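Local coordinates for protein succinyl-CoA ligase (ADP-forming) subunit alpha (Methanosaeta concilii, PDB 6HXI) that binds coenzyme A and joins a CoA-ligase-type part of sheets and helices to a helical part related to the C-terminal domain of citrate synthase, at residues A453-A458 against G570-L575; Q503-Y508 against G542-L547; R463-G468 against T516-Y521. One frame throughout, in Å; residues are numbered along the deposited sequence.

Contact 1. Residues A453-A458 against G570-L575; sequences AIDDAA and GYLNGL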
ATOM      1  N   ALA B 453     -17.128  10.574  -3.413  1.00 36.96           N
ATOM      2  CA  ALA B 453     -18.318  11.417  -3.619  1.00 37.50           C
ATOM      3  C   ALA B 453     -18.195  12.751  -2.872  1.00 40.62           C
ATOM      4  O   ALA B 453     -18.924  13.680  -3.207  1.00 39.75           O
ATOM      5  CB  ALA B 453     -19.584  10.687  -3.176  1.00 38.02           C
ATOM      6  N   ILE B 454     -17.234  12.840  -1.891  1.00 36.41           N
ATOM      7  CA  ILE B 454     -16.996  14.048  -1.087  1.00 36.09           C
ATOM      8  C   ILE B 454     -16.468  15.126  -1.986  1.00 38.84           C
ATOM      9  O   ILE B 454     -17.049  16.205  -2.017  1.00 35.82           O
ATOM     10  CB  ILE B 454     -16.080  13.843   0.144  1.00 38.44           C
ATOM     11  CG1 ILE B 454     -16.625  12.736   1.054  1.00 38.31           C
ATOM     12  CG2 ILE B 454     -15.930  15.182   0.917  1.00 36.59           C
ATOM     13  CD1 ILE B 454     -15.742  12.380   2.281  1.00 45.44           C
ATOM     14  N   ASP B 455     -15.441  14.782  -2.761  1.00 38.03           N
ATOM     15  CA  ASP B 455     -14.770  15.671  -3.737  1.00 36.77           C
ATOM     16  C   ASP B 455     -15.704  16.020  -4.889  1.00 37.64           C
ATOM     17  O   ASP B 455     -15.737  17.161  -5.256  1.00 37.58           O
ATOM     18  CB  ASP B 455     -13.570  14.958  -4.343  1.00 40.07           C
ATOM     19  CG  ASP B 455     -12.265  15.592  -3.934  1.00 63.05           C
ATOM     20  OD1 ASP B 455     -12.317  16.697  -3.410  1.00 65.55           O
ATOM     21  OD2 ASP B 455     -11.222  14.972  -4.142  1.00 74.73           O
ATOM     22  N   ASP B 456     -16.380  15.022  -5.452  1.00 35.29           N
ATOM     23  CA  ASP B 456     -17.299  15.204  -6.581  1.00 36.46           C
ATOM     24  C   ASP B 456     -18.396  16.151  -6.206  1.00 37.01           C
ATOM     25  O   ASP B 456     -18.711  16.987  -7.040  1.00 37.61           O
ATOM     26  CB  ASP B 456     -17.953  13.894  -7.050  1.00 39.59           C
ATOM     27  CG  ASP B 456     -17.082  12.830  -7.656  1.00 57.92           C
ATOM     28  OD1 ASP B 456     -15.949  13.157  -8.075  1.00 60.67           O
ATOM     29  OD2 ASP B 456     -17.548  11.657  -7.741  1.00 66.89           O
ATOM     30  N   ALA B 457     -18.971  16.033  -4.969  1.00 30.87           N
ATOM     31  CA  ALA B 457     -20.047  16.922  -4.499  1.00 31.08           C
ATOM     32  C   ALA B 457     -19.533  18.333  -4.359  1.00 37.18           C
ATOM     33  O   ALA B 457     -20.175  19.250  -4.872  1.00 38.54           O
ATOM     34  CB  ALA B 457     -20.632  16.457  -3.174  1.00 31.70           C
ATOM     35  N   ALA B 458     -18.372  18.515  -3.707  1.00 32.94           N
ATOM     36  CA  ALA B 458     -17.756  19.835  -3.594  1.00 32.75           C
ATOM     37  C   ALA B 458     -17.578  20.470  -5.000  1.00 38.64           C
ATOM     38  O   ALA B 458     -18.034  21.575  -5.212  1.00 41.24           O
ATOM     39  CB  ALA B 458     -16.428  19.741  -2.852  1.00 31.72           C
ATOM     40  N   GLY B 570      -7.404  16.968  -3.949  1.00 40.13           N
ATOM     41  CA  GLY B 570      -7.931  15.857  -3.168  1.00 38.74           C
ATOM     42  C   GLY B 570      -7.679  15.922  -1.685  1.00 39.86           C
ATOM     43  O   GLY B 570      -7.588  14.879  -1.036  1.00 40.06           O
ATOM     44  N   TYR B 571      -7.632  17.150  -1.122  1.00 33.32           N
ATOM     45  CA  TYR B 571      -7.495  17.398   0.313  1.00 31.24           C
ATOM     46  C   TYR B 571      -8.595  16.650   1.052  1.00 33.79           C
ATOM     47  O   TYR B 571      -8.352  16.054   2.094  1.00 35.19           O
ATOM     48  CB  TYR B 571      -7.677  18.885   0.580  1.00 32.99           C
ATOM     49  CG  TYR B 571      -6.488  19.764   0.268  1.00 34.13           C
ATOM     50  CD1 TYR B 571      -6.116  20.024  -1.048  1.00 37.24           C
ATOM     51  CD2 TYR B 571      -5.816  20.432   1.274  1.00 34.31           C
ATOM     52  CE1 TYR B 571      -5.083  20.919  -1.348  1.00 36.71           C
ATOM     53  CE2 TYR B 571      -4.787  21.333   0.985  1.00 35.32           C
ATOM     54  CZ  TYR B 571      -4.404  21.545  -0.327  1.00 39.27           C
ATOM     55  OH  TYR B 571      -3.393  22.422  -0.618  1.00 39.87           O
ATOM     56  N   LEU B 572      -9.775  16.635   0.467  1.00 30.91           N
ATOM     57  CA  LEU B 572     -10.996  16.005   0.986  1.00 32.98           C
ATOM     58  C   LEU B 572     -10.907  14.495   1.009  1.00 36.59           C
ATOM     59  O   LEU B 572     -11.429  13.893   1.941  1.00 37.55           O
ATOM     60  CB  LEU B 572     -12.222  16.503   0.209  1.00 33.83           C
ATOM     61  CG  LEU B 572     -12.936  17.746   0.807  1.00 40.55           C
ATOM     62  CD1 LEU B 572     -11.979  18.824   1.218  1.00 42.12           C
ATOM     63  CD2 LEU B 572     -13.950  18.310  -0.167  1.00 44.78           C
ATOM     64  N   ASN B 573     -10.177  13.872   0.048  1.00 32.29           N
ATOM     65  CA  ASN B 573      -9.923  12.440   0.093  1.00 31.80           C
ATOM     66  C   ASN B 573      -8.993  12.127   1.255  1.00 33.10           C
ATOM     67  O   ASN B 573      -9.164  11.095   1.895  1.00 33.00           O
ATOM     68  CB  ASN B 573      -9.330  11.914  -1.226  1.00 42.99           C
ATOM     69  CG  ASN B 573     -10.376  11.789  -2.290  1.00 77.80           C
ATOM     70  OD1 ASN B 573     -10.777  12.778  -2.907  1.00 70.50           O
ATOM     71  ND2 ASN B 573     -10.925  10.591  -2.448  1.00 79.99           N
ATOM     72  N   GLY B 574      -8.050  13.026   1.534  1.00 26.22           N
ATOM     73  CA  GLY B 574      -7.143  12.900   2.661  1.00 24.10           C
ATOM     74  C   GLY B 574      -7.863  12.936   3.994  1.00 30.27           C
ATOM     75  O   GLY B 574      -7.532  12.166   4.890  1.00 30.75           O
ATOM     76  N   LEU B 575      -8.844  13.854   4.147  1.00 27.77           N
ATOM     77  CA  LEU B 575      -9.628  13.987   5.374  1.00 27.62           C
ATOM     78  C   LEU B 575     -10.427  12.701   5.615  1.00 29.91           C
ATOM     79  O   LEU B 575     -10.382  12.155   6.713  1.00 28.39           O
ATOM     80  CB  LEU B 575     -10.567  15.200   5.276  1.00 27.85           C
ATOM     81  CG  LEU B 575     -11.257  15.664   6.545  1.00 31.96           C
ATOM     82  CD1 LEU B 575     -10.248  15.926   7.673  1.00 32.30           C
ATOM     83  CD2 LEU B 575     -12.119  16.903   6.273  1.00 34.92           C
TER
HETATM   84  O   HOH W   1     -10.561  18.197  -2.096  1.00 55.33           O
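Within the helical part related to the C-terminal domain of citrate synthase, the first turns of helices 453-466 and 571-594 run roughly antiparallel, with 144° between their directions and their axes 8.8 Å apart. Leu572 points toward the facing helix and crosses Ile454 obliquely. Its CD2 methyl sits 3.9 Å from Ile454 CG2, the branch that lies anti to the backbone N, and touches Ala458 CB one turn further on. Asp455 reaches across beside this apolar patch. Its chi1 of -113° is between the staggered positions and swings the carboxylate out to the start of the other helix, where OD1 lies 3.6 Å from Leu572 CB and OD2 rests 3.5 Å from Gly570 CA. The side chains of Asp455 and Asn573 cross at about a right angle. Gly570, whose positive phi suits a glycine, closes a Schellman motif at the end of helix 560-569 and is at the same time the N-cap of helix 571-594. The N-terminal end of that helix may favour the charged form of the carboxylate, with a water as the link. Next to Leu572, Tyr571 turns the other way, and its OH hydrogen-bonds to Arg593 of the second subunit, so the contact borders the interface. The water bridges the two helices: it donates to Asp455 OD1 at 2.7 Å and accepts from Leu572 N at 3.1 Å.

Contact 2. Residues Q503-Y508 against G542-L547; sequences QLLISY and GCIGIL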
ATOM      1  N   GLN B 503     -27.326  15.460   9.728  1.00 47.54           N
ATOM      2  CA  GLN B 503     -27.990  16.456  10.549  1.00 48.28           C
ATOM      3  C   GLN B 503     -27.054  17.069  11.564  1.00 51.39           C
ATOM      4  O   GLN B 503     -27.101  18.277  11.759  1.00 49.67           O
ATOM      5  CB  GLN B 503     -29.277  15.907  11.186  1.00 50.73           C
ATOM      6  CG  GLN B 503     -30.336  16.979  11.534  1.00 68.12           C
ATOM      7  CD  GLN B 503     -30.581  18.041  10.472  1.00 88.98           C
ATOM      8  OE1 GLN B 503     -31.172  17.789   9.400  1.00 84.74           O
ATOM      9  NE2 GLN B 503     -30.139  19.264  10.770  1.00 75.98           N
ATOM     10  N   LEU B 504     -26.155  16.254  12.136  1.00 48.45           N
ATOM     11  CA  LEU B 504     -25.126  16.722  13.067  1.00 49.72           C
ATOM     12  C   LEU B 504     -24.205  17.763  12.382  1.00 49.63           C
ATOM     13  O   LEU B 504     -23.948  18.806  12.960  1.00 50.39           O
ATOM     14  CB  LEU B 504     -24.309  15.531  13.607  1.00 49.98           C
ATOM     15  CG  LEU B 504     -25.029  14.711  14.697  1.00 56.25           C
ATOM     16  CD1 LEU B 504     -24.734  13.189  14.562  1.00 56.81           C
ATOM     17  CD2 LEU B 504     -24.699  15.240  16.093  1.00 57.87           C
ATOM     18  N   LEU B 505     -23.804  17.499  11.121  1.00 42.09           N
ATOM     19  CA  LEU B 505     -22.943  18.369  10.299  1.00 39.23           C
ATOM     20  C   LEU B 505     -23.627  19.645   9.887  1.00 44.09           C
ATOM     21  O   LEU B 505     -23.076  20.728  10.068  1.00 46.53           O
ATOM     22  CB  LEU B 505     -22.405  17.620   9.075  1.00 37.65           C
ATOM     23  CG  LEU B 505     -21.366  16.554   9.303  1.00 41.65           C
ATOM     24  CD1 LEU B 505     -21.234  15.668   8.101  1.00 40.77           C
ATOM     25  CD2 LEU B 505     -20.002  17.149   9.670  1.00 47.36           C
ATOM     26  N   ILE B 506     -24.842  19.538   9.380  1.00 40.73           N
ATOM     27  CA  ILE B 506     -25.634  20.697   8.994  1.00 40.69           C
ATOM     28  C   ILE B 506     -26.026  21.564  10.196  1.00 43.86           C
ATOM     29  O   ILE B 506     -26.003  22.806  10.072  1.00 45.21           O
ATOM     30  CB  ILE B 506     -26.877  20.249   8.192  1.00 44.30           C
ATOM     31  CG1 ILE B 506     -26.487  19.797   6.771  1.00 44.58           C
ATOM     32  CG2 ILE B 506     -27.956  21.346   8.203  1.00 46.20           C
ATOM     33  CD1 ILE B 506     -27.746  19.506   5.818  1.00 51.39           C
ATOM     34  N   SER B 507     -26.439  20.949  11.326  1.00 39.72           N
ATOM     35  CA  SER B 507     -26.854  21.767  12.481  1.00 41.81           C
ATOM     36  C   SER B 507     -25.658  22.604  13.013  1.00 43.82           C
ATOM     37  O   SER B 507     -25.772  23.815  13.197  1.00 45.12           O
ATOM     38  CB  SER B 507     -27.565  20.940  13.558  1.00 46.36           C
ATOM     39  OG  SER B 507     -26.821  19.805  13.971  1.00 56.74           O
ATOM     40  N   TYR B 508     -24.492  21.984  13.090  1.00 38.64           N
ATOM     41  CA  TYR B 508     -23.270  22.690  13.468  1.00 37.20           C
ATOM     42  C   TYR B 508     -22.928  23.890  12.523  1.00 41.32           C
ATOM     43  O   TYR B 508     -22.590  24.957  13.015  1.00 43.77           O
ATOM     44  CB  TYR B 508     -22.093  21.693  13.594  1.00 36.56           C
ATOM     45  CG  TYR B 508     -20.804  22.354  14.042  1.00 38.14           C
ATOM     46  CD1 TYR B 508     -20.522  22.523  15.395  1.00 42.17           C
ATOM     47  CD2 TYR B 508     -19.948  22.954  13.121  1.00 38.48           C
ATOM     48  CE1 TYR B 508     -19.404  23.240  15.819  1.00 46.45           C
ATOM     49  CE2 TYR B 508     -18.817  23.664  13.534  1.00 39.39           C
ATOM     50  CZ  TYR B 508     -18.532  23.772  14.881  1.00 46.57           C
ATOM     51  OH  TYR B 508     -17.439  24.471  15.299  1.00 42.64           O
ATOM     52  N   GLY B 542     -21.910  14.377   0.490  1.00 34.92           N
ATOM     53  CA  GLY B 542     -22.332  15.654  -0.072  1.00 34.79           C
ATOM     54  C   GLY B 542     -22.179  16.772   0.918  1.00 40.06           C
ATOM     55  O   GLY B 542     -21.606  17.819   0.603  1.00 40.09           O
ATOM     56  N   CYS B 543     -22.656  16.517   2.132  0.70 38.87           N
ATOM     57  CA  CYS B 543     -22.619  17.420   3.260  0.70 40.58           C
ATOM     58  C   CYS B 543     -21.181  17.887   3.582  0.70 41.59           C
ATOM     59  O   CYS B 543     -20.975  19.074   3.783  0.70 42.12           O
ATOM     60  CB  CYS B 543     -23.271  16.756   4.465  0.70 42.82           C
ATOM     61  SG  CYS B 543     -23.786  17.916   5.741  0.70 48.64           S
ATOM     62  N   ILE B 544     -20.198  16.965   3.583  1.00 34.91           N
ATOM     63  CA  ILE B 544     -18.797  17.273   3.889  1.00 32.77           C
ATOM     64  C   ILE B 544     -18.178  18.148   2.796  1.00 37.37           C
ATOM     65  O   ILE B 544     -17.604  19.176   3.134  1.00 36.70           O
ATOM     66  CB  ILE B 544     -17.965  15.996   4.206  1.00 34.37           C
ATOM     67  CG1 ILE B 544     -18.466  15.322   5.511  1.00 36.20           C
ATOM     68  CG2 ILE B 544     -16.441  16.261   4.258  1.00 30.30           C
ATOM     69  CD1 ILE B 544     -18.120  13.840   5.550  1.00 47.60           C
ATOM     70  N   GLY B 545     -18.300  17.735   1.527  1.00 31.81           N
ATOM     71  CA  GLY B 545     -17.763  18.488   0.401  1.00 31.77           C
ATOM     72  C   GLY B 545     -18.293  19.914   0.318  1.00 34.82           C
ATOM     73  O   GLY B 545     -17.519  20.863   0.203  1.00 33.91           O
ATOM     74  N   ILE B 546     -19.614  20.075   0.436  1.00 30.50           N
ATOM     75  CA  ILE B 546     -20.271  21.364   0.355  1.00 31.35           C
ATOM     76  C   ILE B 546     -19.904  22.242   1.554  1.00 34.77           C
ATOM     77  O   ILE B 546     -19.561  23.414   1.364  1.00 33.79           O
ATOM     78  CB  ILE B 546     -21.810  21.160   0.193  1.00 34.81           C
ATOM     79  CG1 ILE B 546     -22.145  20.625  -1.208  1.00 32.97           C
ATOM     80  CG2 ILE B 546     -22.611  22.433   0.560  1.00 35.69           C
ATOM     81  CD1 ILE B 546     -23.416  19.678  -1.260  1.00 37.96           C
ATOM     82  N   LEU B 547     -19.975  21.691   2.788  1.00 30.44           N
ATOM     83  CA  LEU B 547     -19.661  22.505   3.969  1.00 30.05           C
ATOM     84  C   LEU B 547     -18.199  22.873   4.039  1.00 34.03           C
ATOM     85  O   LEU B 547     -17.857  23.905   4.599  1.00 32.22           O
ATOM     86  CB  LEU B 547     -20.142  21.852   5.272  1.00 29.10           C
ATOM     87  CG  LEU B 547     -21.662  21.749   5.413  1.00 31.97           C
ATOM     88  CD1 LEU B 547     -22.024  20.978   6.643  1.00 31.21           C
ATOM     89  CD2 LEU B 547     -22.289  23.097   5.426  1.00 30.83           C
TER
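Leu505 can be followed atom by atom toward helix 540-555. Its CB already packs against sulphur, 3.6 Å from Cys543 SG, and has Leu547 CD1 at 4.2 Å. From there CG lies anti to the carbonyl carbon (chi1 -71°) and carries the branch on toward the facing helix, where CD1 ends 3.8 Å from Ile544 CG1, the two side chains crossing obliquely. Cys543 answers from the other side. With SG anti to its own backbone N (chi1 -161°, in one of two modelled conformers), the sulphur fits between Leu505 and Ile506 and comes to 3.4 Å from Ile506 CG1. One turn later Leu547 sends its CD1 methyl against the backbone instead, 3.6 Å from Leu505 O, so the methyl lies on the helix surface itself. No hydrogen bond crosses. The contact is plain apolar packing of two buried helix faces, nearly parallel at 23° with axes 10.0 Å apart, inside the citrate synthase-like helical part. The same side chains tie in three more helices. Leu505 and Leu547 both touch Phe404 on helix 399-412, Ile506 and Leu547 touch Leu519 on helix 517-530, and Ile544 meets Ile454 on helix 453-466, which sets the pair among these three helices.

Contact 3. Residues R463-G468 against T516-Y521; sequences RAQETG and TELLNY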
ATOM      1  N   ARG B 463     -19.347  24.496  -8.883  1.00 40.08           N
ATOM      2  CA  ARG B 463     -19.458  24.883 -10.290  1.00 40.92           C
ATOM      3  C   ARG B 463     -20.875  25.389 -10.626  1.00 46.32           C
ATOM      4  O   ARG B 463     -21.014  26.492 -11.139  1.00 50.10           O
ATOM      5  CB  ARG B 463     -19.026  23.713 -11.198  1.00 41.44           C
ATOM      6  CG  ARG B 463     -19.222  23.972 -12.691  1.00 55.62           C
ATOM      7  CD  ARG B 463     -19.224  22.697 -13.517  1.00 56.59           C
ATOM      8  NE  ARG B 463     -20.237  21.729 -13.075  1.00 67.71           N
ATOM      9  CZ  ARG B 463     -21.514  21.729 -13.450  1.00 78.85           C
ATOM     10  NH1 ARG B 463     -21.972  22.660 -14.279  1.00 61.55           N
ATOM     11  NH2 ARG B 463     -22.345  20.804 -12.990  1.00 67.32           N
ATOM     12  N   ALA B 464     -21.910  24.643 -10.273  1.00 40.29           N
ATOM     13  CA  ALA B 464     -23.285  25.042 -10.538  1.00 39.27           C
ATOM     14  C   ALA B 464     -23.596  26.402  -9.942  1.00 44.90           C
ATOM     15  O   ALA B 464     -24.042  27.290 -10.658  1.00 45.10           O
ATOM     16  CB  ALA B 464     -24.251  23.991 -10.003  1.00 39.62           C
ATOM     17  N   GLN B 465     -23.313  26.577  -8.640  1.00 43.31           N
ATOM     18  CA  GLN B 465     -23.565  27.787  -7.886  1.00 43.20           C
ATOM     19  C   GLN B 465     -22.725  28.956  -8.382  1.00 52.07           C
ATOM     20  O   GLN B 465     -23.234  30.068  -8.401  1.00 53.91           O
ATOM     21  CB  GLN B 465     -23.331  27.500  -6.402  1.00 44.09           C
ATOM     22  CG  GLN B 465     -23.927  28.525  -5.435  1.00 52.08           C
ATOM     23  CD  GLN B 465     -22.927  29.429  -4.771  1.00 81.75           C
ATOM     24  OE1 GLN B 465     -21.713  29.209  -4.792  1.00 86.44           O
ATOM     25  NE2 GLN B 465     -23.432  30.449  -4.119  1.00 77.23           N
ATOM     26  N   GLU B 466     -21.474  28.709  -8.820  1.00 51.83           N
ATOM     27  CA  GLU B 466     -20.549  29.741  -9.341  1.00 53.80           C
ATOM     28  C   GLU B 466     -21.029  30.252 -10.704  1.00 60.33           C
ATOM     29  O   GLU B 466     -21.254  31.456 -10.873  1.00 60.09           O
ATOM     30  CB  GLU B 466     -19.119  29.183  -9.536  1.00 54.61           C
ATOM     31  CG  GLU B 466     -18.159  29.327  -8.372  1.00 68.04           C
ATOM     32  CD  GLU B 466     -16.811  28.680  -8.635  1.00 98.18           C
ATOM     33  OE1 GLU B 466     -15.783  29.288  -8.268  1.00104.21           O
ATOM     34  OE2 GLU B 466     -16.779  27.580  -9.235  1.00 95.34           O
ATOM     35  N   THR B 467     -21.184  29.315 -11.679  1.00 57.08           N
ATOM     36  CA  THR B 467     -21.615  29.604 -13.053  1.00 56.54           C
ATOM     37  C   THR B 467     -23.040  30.201 -13.105  1.00 59.78           C
ATOM     38  O   THR B 467     -23.538  30.515 -14.185  1.00 61.83           O
ATOM     39  CB  THR B 467     -21.429  28.385 -13.967  1.00 56.54           C
ATOM     40  OG1 THR B 467     -22.351  27.355 -13.602  1.00 54.24           O
ATOM     41  CG2 THR B 467     -19.995  27.855 -13.961  1.00 52.31           C
ATOM     42  N   GLY B 468     -23.654  30.376 -11.945  1.00 53.81           N
ATOM     43  CA  GLY B 468     -24.970  30.979 -11.820  1.00 54.40           C
ATOM     44  C   GLY B 468     -26.179  30.099 -12.061  1.00 60.10           C
ATOM     45  O   GLY B 468     -27.308  30.589 -11.934  1.00 60.48           O
ATOM     46  N   THR B 516     -22.900  30.111   4.945  1.00 40.10           N
ATOM     47  CA  THR B 516     -23.305  28.782   4.453  1.00 39.75           C
ATOM     48  C   THR B 516     -24.005  28.969   3.089  1.00 45.18           C
ATOM     49  O   THR B 516     -25.093  28.431   2.891  1.00 47.37           O
ATOM     50  CB  THR B 516     -24.243  28.064   5.469  1.00 53.91           C
ATOM     51  OG1 THR B 516     -25.477  28.775   5.549  1.00 61.77           O
ATOM     52  CG2 THR B 516     -23.640  27.915   6.881  1.00 50.61           C
ATOM     53  N   GLU B 517     -23.404  29.749   2.162  1.00 41.79           N
ATOM     54  CA  GLU B 517     -23.962  30.030   0.827  1.00 42.70           C
ATOM     55  C   GLU B 517     -24.109  28.761  -0.045  1.00 43.62           C
ATOM     56  O   GLU B 517     -25.160  28.554  -0.668  1.00 44.73           O
ATOM     57  CB  GLU B 517     -23.093  31.071   0.117  1.00 45.41           C
ATOM     58  CG  GLU B 517     -23.787  31.803  -1.027  1.00 67.92           C
ATOM     59  CD  GLU B 517     -22.938  32.758  -1.853  1.00100.33           C
ATOM     60  OE1 GLU B 517     -21.715  32.514  -2.003  1.00101.18           O
ATOM     61  OE2 GLU B 517     -23.518  33.717  -2.413  1.00 93.89           O
ATOM     62  N   LEU B 518     -23.066  27.902  -0.076  1.00 35.33           N
ATOM     63  CA  LEU B 518     -23.150  26.692  -0.875  1.00 33.15           C
ATOM     64  C   LEU B 518     -24.098  25.685  -0.220  1.00 36.98           C
ATOM     65  O   LEU B 518     -24.813  24.963  -0.933  1.00 35.16           O
ATOM     66  CB  LEU B 518     -21.772  26.138  -1.205  1.00 31.91           C
ATOM     67  CG  LEU B 518     -21.730  25.048  -2.288  1.00 35.03           C
ATOM     68  CD1 LEU B 518     -22.337  25.520  -3.599  1.00 34.65           C
ATOM     69  CD2 LEU B 518     -20.325  24.514  -2.467  1.00 30.87           C
ATOM     70  N   LEU B 519     -24.217  25.740   1.129  1.00 35.35           N
ATOM     71  CA  LEU B 519     -25.176  24.884   1.818  1.00 36.25           C
ATOM     72  C   LEU B 519     -26.615  25.314   1.503  1.00 42.53           C
ATOM     73  O   LEU B 519     -27.446  24.450   1.220  1.00 43.77           O
ATOM     74  CB  LEU B 519     -24.917  24.764   3.324  1.00 35.94           C
ATOM     75  CG  LEU B 519     -25.992  24.000   4.122  1.00 40.28           C
ATOM     76  CD1 LEU B 519     -25.929  22.486   3.853  1.00 37.64           C
ATOM     77  CD2 LEU B 519     -25.866  24.285   5.600  1.00 42.53           C
ATOM     78  N   ASN B 520     -26.882  26.636   1.446  1.00 40.39           N
ATOM     79  CA  ASN B 520     -28.219  27.127   1.122  1.00 41.62           C
ATOM     80  C   ASN B 520     -28.632  26.720  -0.303  1.00 44.83           C
ATOM     81  O   ASN B 520     -29.766  26.288  -0.512  1.00 43.71           O
ATOM     82  CB  ASN B 520     -28.371  28.631   1.390  1.00 43.60           C
ATOM     83  CG  ASN B 520     -28.192  29.061   2.842  1.00 65.01           C
ATOM     84  OD1 ASN B 520     -28.471  28.326   3.810  1.00 55.29           O
ATOM     85  ND2 ASN B 520     -27.732  30.291   3.022  1.00 57.62           N
ATOM     86  N   TYR B 521     -27.688  26.774  -1.256  1.00 40.99           N
ATOM     87  CA  TYR B 521     -27.901  26.313  -2.631  1.00 39.72           C
ATOM     88  C   TYR B 521     -28.154  24.794  -2.599  1.00 41.46           C
ATOM     89  O   TYR B 521     -29.114  24.307  -3.197  1.00 42.03           O
ATOM     90  CB  TYR B 521     -26.642  26.647  -3.478  1.00 41.68           C
ATOM     91  CG  TYR B 521     -26.767  26.311  -4.957  1.00 43.79           C
ATOM     92  CD1 TYR B 521     -27.289  27.236  -5.862  1.00 46.41           C
ATOM     93  CD2 TYR B 521     -26.355  25.076  -5.453  1.00 43.50           C
ATOM     94  CE1 TYR B 521     -27.409  26.935  -7.216  1.00 45.31           C
ATOM     95  CE2 TYR B 521     -26.473  24.762  -6.809  1.00 44.35           C
ATOM     96  CZ  TYR B 521     -27.014  25.691  -7.684  1.00 49.23           C
ATOM     97  OH  TYR B 521     -27.153  25.386  -9.016  1.00 46.67           O
TER
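Two side chains set anti to their backbone N bring this contact together: Gln465 (chi1 -163°) on the last turn of helix 453-466 and Tyr521 on the first turns of helix 517-530. Each points at the other segment, and they slide past one another in opposite directions. The result is a CH-pi contact that joins two helices of the citrate synthase-like bundle. Gln465 CB stands over the centre of the Tyr521 ring, 3.9 Å from its centroid and only 9° off the normal, while Gln465 CG follows over the same face toward the root of the ring, 3.6 Å from Tyr521 CD1. The same CB also touches Leu518 CD1, at 3.6 Å, so the aliphatic part of the glutamine rests on a methyl as well as on the ring. A bend at chi2 (-107°) then turns the amide toward Glu517, whose extended chain it crosses at about a right angle. NE2 lies 3.4 Å from Glu517 OE1, yet the angle is poor and this is no hydrogen bond; the amide simply packs against the CG-CD end of the glutamate. At the far end of the ring, Ala464 CB comes obliquely to 3.4 Å from Tyr521 OH. That hydroxyl is hydrogen-bonded to Leu469 O, just beyond the end of helix 453-466, and Phe474 of helix 471-480 packs on both Ala464 and Tyr521. The start of helix 517-530 is held in turn by Asp550, which accepts from Leu518 N and Leu519 N. Helix 453-466 itself ends in a doubly used carbonyl: Arg463 O accepts from Thr467 N and, from above the carbonyl plane, from Thr467 OG1 at 2.9 Å.

All three contacts belong to one helical bundle, and one helix recurs: 453-466 gives its start to contact 1 and its end to contact 3; helix 540-555, which supplies contact 2, packs against both. Contacts 1 and 2 touch directly, with Ala458 CB 3.4 Å from Gly545 O; contacts 2 and 3 meet where Leu547 CD2 lies 3.8 Å from Leu519 CB. Contact 2 is wholly apolar and buried. Contact 1, close to the second subunit, adds a carboxylate and a water to its buried packing. Contact 3 reaches toward the surface, mixing exposed Glu517 and partly exposed Gln465 with a buried tyrosine.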